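Local coordinates for protein erythrocyte binding antigen 140 (PDB 4GF2) that probably binds a host receptor on the erythrocyte surface, glycophorin C, through paired Duffy-binding-like domains as the malaria parasite invades red cells, at residues R481-K495 against A563-K575. The protein carries 3 engineered substitutions. Numbering follows the deposited sequence.
Sequences RWFKEWGDDFCEKRK and ANVYLKEKSKECK
Ala563 and Tyr566 meet the ring of Phe483, and with them helix 563-570 begins its crossing of segment 481-495 of helix 478-508 at -70°. The Tyr566 and Phe483 rings lie 19° from parallel but slid apart, touching where Phe483 CD2 is 3.9 Å from Tyr566 CE2; the tyrosine hydroxyl hydrogen-bonds to Leu480 O. Leu567 lays CD2 over a face of Phe483, a CH-pi contact 3.8 Å from the ring centroid. Where the helix gives out, Ser571 OG donates to Lys484 O over 3.1 Å, on a lone pair in the carbonyl plane. That oxygen also accepts from Asp488 N, and Gly487, with no side chain, leaves its CA 3.8 Å from Ser571 OG. Glu573 N reaches Asp488 OD1 at 3.2 Å from above the carboxylate plane, while its side chain, bent at chi2 (77°), forms a salt bridge, its hydrogen bond weak, with Lys495 NZ 3.1 Å from Glu573 OE2. The Cys574-Cys491 disulfide fixes this turn to the long helix of the second Duffy-binding-like domain: crossing, apolar contacts and disulfide together pin a helix and the turn after it. Helix 518-548 flanks the crossing, touching Trp486 and Ala563, and helix 388-407 packs against Arg481.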
ATOM      1  N   ARG A 481      24.039  16.963  14.048  1.00 49.98           N
ATOM      2  CA  ARG A 481      23.349  16.085  14.980  1.00 50.67           C
ATOM      3  C   ARG A 481      24.311  15.029  15.500  1.00 51.20           C
ATOM      4  O   ARG A 481      24.286  14.682  16.680  1.00 53.53           O
ATOM      5  CB  ARG A 481      22.155  15.413  14.310  1.00 49.30           C
ATOM      6  CG  ARG A 481      21.166  16.382  13.688  1.00 52.14           C
ATOM      7  CD  ARG A 481      19.854  15.693  13.356  1.00 53.40           C
ATOM      8  NE  ARG A 481      20.050  14.389  12.722  1.00 52.53           N
ATOM      9  CZ  ARG A 481      20.024  14.163  11.410  1.00 51.14           C
ATOM     10  NH1 ARG A 481      19.813  15.154  10.551  1.00 52.04           N
ATOM     11  NH2 ARG A 481      20.208  12.931  10.954  1.00 49.67           N
ATOM     12  N   TRP A 482      25.162  14.525  14.613  1.00 49.65           N
ATOM     13  CA  TRP A 482      26.106  13.475  14.971  1.00 46.86           C
ATOM     14  C   TRP A 482      27.192  14.010  15.886  1.00 48.33           C
ATOM     15  O   TRP A 482      27.564  13.362  16.861  1.00 48.03           O
ATOM     16  CB  TRP A 482      26.733  12.867  13.716  1.00 43.68           C
ATOM     17  CG  TRP A 482      25.774  12.048  12.932  1.00 42.72           C
ATOM     18  CD1 TRP A 482      24.477  11.767  13.259  1.00 43.13           C
ATOM     19  CD2 TRP A 482      26.027  11.391  11.686  1.00 42.02           C
ATOM     20  NE1 TRP A 482      23.908  10.976  12.291  1.00 42.39           N
ATOM     21  CE2 TRP A 482      24.839  10.733  11.316  1.00 41.47           C
ATOM     22  CE3 TRP A 482      27.142  11.297  10.849  1.00 43.06           C
ATOM     23  CZ2 TRP A 482      24.735   9.994  10.143  1.00 41.39           C
ATOM     24  CZ3 TRP A 482      27.036  10.562   9.687  1.00 43.22           C
ATOM     25  CH2 TRP A 482      25.842   9.919   9.344  1.00 42.33           C
ATOM     26  N   PHE A 483      27.699  15.193  15.559  1.00 50.54           N
ATOM     27  CA  PHE A 483      28.748  15.829  16.345  1.00 54.73           C
ATOM     28  C   PHE A 483      28.333  15.905  17.813  1.00 56.61           C
ATOM     29  O   PHE A 483      29.094  15.530  18.705  1.00 58.04           O
ATOM     30  CB  PHE A 483      29.026  17.235  15.807  1.00 58.15           C
ATOM     31  CG  PHE A 483      30.255  17.886  16.388  1.00 61.38           C
ATOM     32  CD1 PHE A 483      31.187  17.150  17.103  1.00 60.47           C
ATOM     33  CD2 PHE A 483      30.473  19.242  16.220  1.00 65.35           C
ATOM     34  CE1 PHE A 483      32.312  17.756  17.632  1.00 62.99           C
ATOM     35  CE2 PHE A 483      31.595  19.851  16.749  1.00 67.91           C
ATOM     36  CZ  PHE A 483      32.515  19.107  17.455  1.00 66.91           C
ATOM     37  N   LYS A 484      27.119  16.389  18.056  1.00 56.58           N
ATOM     38  CA  LYS A 484      26.583  16.468  19.410  1.00 57.95           C
ATOM     39  C   LYS A 484      26.425  15.076  20.019  1.00 57.83           C
ATOM     40  O   LYS A 484      26.722  14.870  21.194  1.00 62.41           O
ATOM     41  CB  LYS A 484      25.239  17.200  19.418  1.00 59.89           C
ATOM     42  CG  LYS A 484      24.185  16.527  20.279  1.00 64.36           C
ATOM     43  CD  LYS A 484      22.951  17.397  20.452  1.00 73.37           C
ATOM     44  CE  LYS A 484      21.708  16.550  20.678  1.00 78.69           C
ATOM     45  NZ  LYS A 484      21.883  15.558  21.774  1.00 82.13           N
ATOM     46  N   GLU A 485      25.949  14.125  19.218  1.00 54.09           N
ATOM     47  CA  GLU A 485      25.795  12.750  19.677  1.00 51.93           C
ATOM     48  C   GLU A 485      27.145  12.210  20.134  1.00 50.97           C
ATOM     49  O   GLU A 485      27.236  11.482  21.123  1.00 50.05           O
ATOM     50  CB  GLU A 485      25.221  11.867  18.560  1.00 49.42           C
ATOM     51  CG  GLU A 485      24.851  10.450  18.999  1.00 49.57           C
ATOM     52  CD  GLU A 485      24.324   9.590  17.855  1.00 48.03           C
ATOM     53  OE1 GLU A 485      24.118  10.125  16.743  1.00 49.25           O
ATOM     54  OE2 GLU A 485      24.112   8.376  18.070  1.00 47.05           O
ATOM     55  N   TRP A 486      28.194  12.575  19.404  1.00 51.76           N
ATOM     56  CA  TRP A 486      29.545  12.151  19.741  1.00 51.06           C
ATOM     57  C   TRP A 486      29.970  12.762  21.072  1.00 53.12           C
ATOM     58  O   TRP A 486      30.554  12.086  21.918  1.00 54.27           O
ATOM     59  CB  TRP A 486      30.519  12.557  18.636  1.00 49.37           C
ATOM     60  CG  TRP A 486      31.945  12.244  18.949  1.00 50.26           C
ATOM     61  CD1 TRP A 486      32.652  11.154  18.542  1.00 48.95           C
ATOM     62  CD2 TRP A 486      32.843  13.034  19.738  1.00 54.69           C
ATOM     63  NE1 TRP A 486      33.935  11.213  19.027  1.00 51.46           N
ATOM     64  CE2 TRP A 486      34.078  12.359  19.765  1.00 54.74           C
ATOM     65  CE3 TRP A 486      32.723  14.245  20.425  1.00 58.00           C
ATOM     66  CZ2 TRP A 486      35.181  12.851  20.454  1.00 56.75           C
ATOM     67  CZ3 TRP A 486      33.822  14.733  21.108  1.00 59.80           C
ATOM     68  CH2 TRP A 486      35.033  14.037  21.117  1.00 58.85           C
ATOM     69  N   GLY A 487      29.669  14.045  21.250  1.00 54.26           N
ATOM     70  CA  GLY A 487      29.978  14.739  22.485  1.00 56.49           C
ATOM     71  C   GLY A 487      29.394  14.031  23.693  1.00 56.59           C
ATOM     72  O   GLY A 487      30.124  13.654  24.614  1.00 57.58           O
ATOM     73  N   ASP A 488      28.077  13.844  23.690  1.00 57.06           N
ATOM     74  CA  ASP A 488      27.402  13.171  24.793  1.00 60.09           C
ATOM     75  C   ASP A 488      27.998  11.792  25.042  1.00 57.73           C
ATOM     76  O   ASP A 488      28.149  11.369  26.188  1.00 59.34           O
ATOM     77  CB  ASP A 488      25.905  13.038  24.513  1.00 64.27           C
ATOM     78  CG  ASP A 488      25.172  14.358  24.616  1.00 71.14           C
ATOM     79  OD1 ASP A 488      25.669  15.259  25.322  1.00 72.20           O
ATOM     80  OD2 ASP A 488      24.096  14.491  23.998  1.00 75.62           O
ATOM     81  N   ASP A 489      28.334  11.093  23.962  1.00 55.64           N
ATOM     82  CA  ASP A 489      28.904   9.759  24.065  1.00 57.16           C
ATOM     83  C   ASP A 489      30.284   9.827  24.702  1.00 62.12           C
ATOM     84  O   ASP A 489      30.629   9.003  25.544  1.00 66.75           O
ATOM     85  CB  ASP A 489      28.993   9.108  22.684  1.00 52.26           C
ATOM     86  CG  ASP A 489      29.611   7.725  22.729  1.00 50.89           C
ATOM     87  OD1 ASP A 489      28.965   6.805  23.265  1.00 50.39           O
ATOM     88  OD2 ASP A 489      30.739   7.553  22.221  1.00 49.28           O
ATOM     89  N   PHE A 490      31.067  10.821  24.301  1.00 60.51           N
ATOM     90  CA  PHE A 490      32.422  10.986  24.813  1.00 60.53           C
ATOM     91  C   PHE A 490      32.408  11.327  26.296  1.00 61.54           C
ATOM     92  O   PHE A 490      33.007  10.626  27.111  1.00 60.52           O
ATOM     93  CB  PHE A 490      33.157  12.080  24.036  1.00 60.59           C
ATOM     94  CG  PHE A 490      34.431  12.536  24.690  1.00 63.60           C
ATOM     95  CD1 PHE A 490      35.549  11.720  24.708  1.00 65.77           C
ATOM     96  CD2 PHE A 490      34.512  13.785  25.285  1.00 66.01           C
ATOM     97  CE1 PHE A 490      36.723  12.137  25.309  1.00 69.51           C
ATOM     98  CE2 PHE A 490      35.684  14.208  25.887  1.00 69.71           C
ATOM     99  CZ  PHE A 490      36.790  13.383  25.899  1.00 71.48           C
ATOM    100  N   CYS A 491      31.720  12.409  26.641  1.00 64.32           N
ATOM    101  CA  CYS A 491      31.628  12.848  28.027  1.00 68.79           C
ATOM    102  C   CYS A 491      31.131  11.722  28.928  1.00 74.10           C
ATOM    103  O   CYS A 491      31.662  11.513  30.017  1.00 77.67           O
ATOM    104  CB  CYS A 491      30.703  14.061  28.140  1.00 67.76           C
ATOM    105  SG  CYS A 491      31.319  15.526  27.277  1.00 68.69           S
ATOM    106  N   GLU A 492      30.117  10.997  28.467  1.00 75.27           N
ATOM    107  CA  GLU A 492      29.551   9.900  29.244  1.00 80.43           C
ATOM    108  C   GLU A 492      30.612   8.849  29.544  1.00 81.15           C
ATOM    109  O   GLU A 492      30.874   8.535  30.703  1.00 85.23           O
ATOM    110  CB  GLU A 492      28.380   9.256  28.498  1.00 83.82           C
ATOM    111  CG  GLU A 492      27.756   8.073  29.228  1.00 92.23           C
ATOM    112  CD  GLU A 492      26.599   7.451  28.464  1.00 97.43           C
ATOM    113  OE1 GLU A 492      26.345   7.869  27.314  1.00 97.18           O
ATOM    114  OE2 GLU A 492      25.944   6.541  29.015  1.00102.00           O
ATOM    115  N   LYS A 493      31.226   8.312  28.496  1.00 77.95           N
ATOM    116  CA  LYS A 493      32.193   7.231  28.657  1.00 78.89           C
ATOM    117  C   LYS A 493      33.419   7.706  29.434  1.00 74.40           C
ATOM    118  O   LYS A 493      34.096   6.910  30.084  1.00 73.01           O
ATOM    119  CB  LYS A 493      32.602   6.659  27.297  1.00 84.15           C
ATOM    120  CG  LYS A 493      31.437   6.118  26.467  1.00 89.10           C
ATOM    121  CD  LYS A 493      30.495   5.250  27.294  1.00 95.29           C
ATOM    122  CE  LYS A 493      29.277   4.821  26.485  1.00 95.46           C
ATOM    123  NZ  LYS A 493      28.293   4.072  27.313  1.00 97.74           N
ATOM    124  N   ARG A 494      33.698   9.004  29.371  1.00 72.99           N
ATOM    125  CA  ARG A 494      34.789   9.568  30.149  1.00 75.15           C
ATOM    126  C   ARG A 494      34.424   9.507  31.626  1.00 79.98           C
ATOM    127  O   ARG A 494      35.216   9.049  32.448  1.00 84.50           O
ATOM    128  CB  ARG A 494      35.073  11.009  29.731  1.00 74.80           C
ATOM    129  CG  ARG A 494      36.220  11.643  30.496  1.00 80.04           C
ATOM    130  CD  ARG A 494      36.492  13.062  30.031  1.00 84.66           C
ATOM    131  NE  ARG A 494      37.344  13.786  30.972  1.00 91.60           N
ATOM    132  CZ  ARG A 494      38.675  13.770  30.961  1.00 94.49           C
ATOM    133  NH1 ARG A 494      39.339  13.064  30.053  1.00 95.13           N
ATOM    134  NH2 ARG A 494      39.347  14.467  31.865  1.00 96.47           N
ATOM    135  N   LYS A 495      33.220   9.967  31.956  1.00 79.86           N
ATOM    136  CA  LYS A 495      32.717   9.872  33.321  1.00 82.73           C
ATOM    137  C   LYS A 495      32.849   8.440  33.820  1.00 81.09           C
ATOM    138  O   LYS A 495      33.333   8.196  34.924  1.00 82.42           O
ATOM    139  CB  LYS A 495      31.251  10.305  33.399  1.00 85.91           C
ATOM    140  CG  LYS A 495      31.041  11.785  33.677  1.00 91.26           C
ATOM    141  CD  LYS A 495      29.751  12.021  34.461  1.00 97.48           C
ATOM    142  CE  LYS A 495      28.530  11.460  33.744  1.00 97.91           C
ATOM    143  NZ  LYS A 495      28.261  12.150  32.452  1.00 96.16           N
ATOM    144  N   ALA A 563      33.504  25.431  17.861  1.00 84.31           N
ATOM    145  CA  ALA A 563      33.123  24.023  17.887  1.00 74.21           C
ATOM    146  C   ALA A 563      32.938  23.505  19.309  1.00 71.89           C
ATOM    147  O   ALA A 563      31.903  22.916  19.633  1.00 68.79           O
ATOM    148  CB  ALA A 563      34.164  23.186  17.157  1.00 70.09           C
ATOM    149  N   ASN A 564      33.941  23.720  20.155  1.00 77.40           N
ATOM    150  CA  ASN A 564      33.902  23.200  21.518  1.00 79.60           C
ATOM    151  C   ASN A 564      32.818  23.872  22.358  1.00 77.57           C
ATOM    152  O   ASN A 564      32.393  23.334  23.381  1.00 77.04           O
ATOM    153  CB  ASN A 564      35.272  23.327  22.193  1.00 91.09           C
ATOM    154  CG  ASN A 564      35.795  24.748  22.198  1.00103.27           C
ATOM    155  OD1 ASN A 564      35.071  25.691  21.886  1.00108.40           O
ATOM    156  ND2 ASN A 564      37.066  24.908  22.558  1.00107.45           N
ATOM    157  N   VAL A 565      32.368  25.043  21.920  1.00 79.15           N
ATOM    158  CA  VAL A 565      31.267  25.725  22.590  1.00 80.73           C
ATOM    159  C   VAL A 565      29.950  25.082  22.190  1.00 79.64           C
ATOM    160  O   VAL A 565      29.097  24.806  23.033  1.00 80.04           O
ATOM    161  CB  VAL A 565      31.231  27.224  22.243  1.00 83.66           C
ATOM    162  CG1 VAL A 565      29.910  27.840  22.686  1.00 85.65           C
ATOM    163  CG2 VAL A 565      32.410  27.945  22.885  1.00 87.38           C
ATOM    164  N   TYR A 566      29.792  24.845  20.894  1.00 78.77           N
ATOM    165  CA  TYR A 566      28.617  24.160  20.381  1.00 76.10           C
ATOM    166  C   TYR A 566      28.384  22.857  21.139  1.00 72.13           C
ATOM    167  O   TYR A 566      27.246  22.509  21.456  1.00 69.11           O
ATOM    168  CB  TYR A 566      28.785  23.884  18.887  1.00 76.32           C
ATOM    169  CG  TYR A 566      27.785  22.903  18.323  1.00 75.96           C
ATOM    170  CD1 TYR A 566      26.558  23.332  17.838  1.00 78.75           C
ATOM    171  CD2 TYR A 566      28.073  21.547  18.273  1.00 73.89           C
ATOM    172  CE1 TYR A 566      25.643  22.434  17.318  1.00 76.73           C
ATOM    173  CE2 TYR A 566      27.167  20.643  17.758  1.00 71.82           C
ATOM    174  CZ  TYR A 566      25.955  21.090  17.281  1.00 71.81           C
ATOM    175  OH  TYR A 566      25.057  20.185  16.769  1.00 67.09           O
ATOM    176  N   LEU A 567      29.465  22.144  21.440  1.00 75.31           N
ATOM    177  CA  LEU A 567      29.359  20.887  22.168  1.00 77.79           C
ATOM    178  C   LEU A 567      28.855  21.110  23.589  1.00 81.04           C
ATOM    179  O   LEU A 567      27.840  20.540  23.985  1.00 82.23           O
ATOM    180  CB  LEU A 567      30.708  20.164  22.208  1.00 80.60           C
ATOM    181  CG  LEU A 567      31.150  19.462  20.922  1.00 80.96           C
ATOM    182  CD1 LEU A 567      32.482  18.765  21.142  1.00 81.60           C
ATOM    183  CD2 LEU A 567      30.101  18.466  20.450  1.00 79.30           C
ATOM    184  N   LYS A 568      29.565  21.939  24.351  1.00 83.32           N
ATOM    185  CA  LYS A 568      29.214  22.180  25.750  1.00 85.72           C
ATOM    186  C   LYS A 568      27.751  22.583  25.905  1.00 89.31           C
ATOM    187  O   LYS A 568      27.135  22.314  26.935  1.00 91.23           O
ATOM    188  CB  LYS A 568      30.117  23.259  26.359  1.00 87.40           C
ATOM    189  CG  LYS A 568      31.041  22.757  27.465  1.00 86.67           C
ATOM    190  CD  LYS A 568      30.839  23.534  28.763  1.00 89.51           C
ATOM    191  CE  LYS A 568      29.475  23.260  29.377  1.00 88.32           C
ATOM    192  NZ  LYS A 568      29.257  24.016  30.639  1.00 92.76           N
ATOM    193  N   GLU A 569      27.196  23.224  24.881  1.00 91.09           N
ATOM    194  CA  GLU A 569      25.806  23.667  24.924  1.00 95.87           C
ATOM    195  C   GLU A 569      24.834  22.553  24.544  1.00 94.24           C
ATOM    196  O   GLU A 569      23.978  22.166  25.341  1.00 93.51           O
ATOM    197  CB  GLU A 569      25.600  24.868  24.001  1.00100.22           C
ATOM    198  CG  GLU A 569      26.271  26.142  24.489  1.00107.59           C
ATOM    199  CD  GLU A 569      25.891  27.353  23.663  1.00111.93           C
ATOM    200  OE1 GLU A 569      25.285  27.171  22.585  1.00112.79           O
ATOM    201  OE2 GLU A 569      26.191  28.488  24.092  1.00114.81           O
ATOM    202  N   LYS A 570      24.969  22.043  23.323  1.00 94.82           N
ATOM    203  CA  LYS A 570      24.054  21.031  22.801  1.00 96.07           C
ATOM    204  C   LYS A 570      24.199  19.681  23.505  1.00 93.21           C
ATOM    205  O   LYS A 570      23.233  18.930  23.622  1.00 92.07           O
ATOM    206  CB  LYS A 570      24.268  20.852  21.297  1.00 98.85           C
ATOM    207  CG  LYS A 570      23.809  22.034  20.458  1.00105.58           C
ATOM    208  CD  LYS A 570      22.290  22.134  20.418  1.00110.35           C
ATOM    209  CE  LYS A 570      21.829  23.237  19.477  1.00114.69           C
ATOM    210  NZ  LYS A 570      20.349  23.253  19.315  1.00116.62           N
ATOM    211  N   SER A 571      25.407  19.378  23.969  1.00 92.60           N
ATOM    212  CA  SER A 571      25.672  18.110  24.643  1.00 91.92           C
ATOM    213  C   SER A 571      25.491  18.235  26.155  1.00 93.86           C
ATOM    214  O   SER A 571      26.414  18.633  26.865  1.00 95.02           O
ATOM    215  CB  SER A 571      27.090  17.625  24.331  1.00 92.33           C
ATOM    216  OG  SER A 571      27.257  17.382  22.946  1.00 90.52           O
ATOM    217  N   LYS A 572      24.301  17.888  26.639  1.00 94.35           N
ATOM    218  CA  LYS A 572      24.009  17.916  28.070  1.00 97.41           C
ATOM    219  C   LYS A 572      25.096  17.214  28.872  1.00 89.05           C
ATOM    220  O   LYS A 572      25.579  17.738  29.874  1.00 84.82           O
ATOM    221  CB  LYS A 572      22.673  17.227  28.356  1.00106.25           C
ATOM    222  CG  LYS A 572      21.457  18.136  28.330  1.00115.39           C
ATOM    223  CD  LYS A 572      20.256  17.422  28.935  1.00121.09           C
ATOM    224  CE  LYS A 572      18.937  18.018  28.474  1.00124.28           C
ATOM    225  NZ  LYS A 572      17.780  17.216  28.961  1.00126.31           N
ATOM    226  N   GLU A 573      25.472  16.023  28.420  1.00 88.42           N
ATOM    227  CA  GLU A 573      26.422  15.180  29.139  1.00 92.99           C
ATOM    228  C   GLU A 573      27.758  15.879  29.379  1.00 93.34           C
ATOM    229  O   GLU A 573      28.527  15.474  30.250  1.00 93.98           O
ATOM    230  CB  GLU A 573      26.666  13.892  28.354  1.00 95.63           C
ATOM    231  CG  GLU A 573      27.084  12.712  29.206  1.00103.41           C
ATOM    232  CD  GLU A 573      25.922  12.098  29.961  1.00111.68           C
ATOM    233  OE1 GLU A 573      24.819  12.685  29.939  1.00114.26           O
ATOM    234  OE2 GLU A 573      26.111  11.027  30.575  1.00115.48           O
ATOM    235  N   CYS A 574      28.036  16.921  28.598  1.00 93.90           N
ATOM    236  CA  CYS A 574      29.285  17.665  28.725  1.00 97.33           C
ATOM    237  C   CYS A 574      29.095  18.973  29.494  1.00104.84           C
ATOM    238  O   CYS A 574      30.001  19.804  29.549  1.00108.24           O
ATOM    239  CB  CYS A 574      29.850  17.974  27.339  1.00 94.11           C
ATOM    240  SG  CYS A 574      29.913  16.555  26.229  1.00 84.49           S
ATOM    241  N   LYS A 575      27.919  19.151  30.088  1.00108.05           N
ATOM    242  CA  LYS A 575      27.589  20.387  30.793  1.00113.33           C
ATOM    243  C   LYS A 575      28.635  20.733  31.849  1.00116.88           C
ATOM    244  O   LYS A 575      28.878  21.906  32.133  1.00121.74           O
ATOM    245  CB  LYS A 575      26.215  20.266  31.455  1.00115.27           C
ATOM    246  CG  LYS A 575      25.831  21.462  32.315  1.00120.08           C
ATOM    247  CD  LYS A 575      24.573  21.196  33.122  1.00121.33           C
ATOM    248  CE  LYS A 575      24.303  22.321  34.108  1.00126.00           C
ATOM    249  NZ  LYS A 575      23.160  22.018  35.011  1.00128.05           N
TER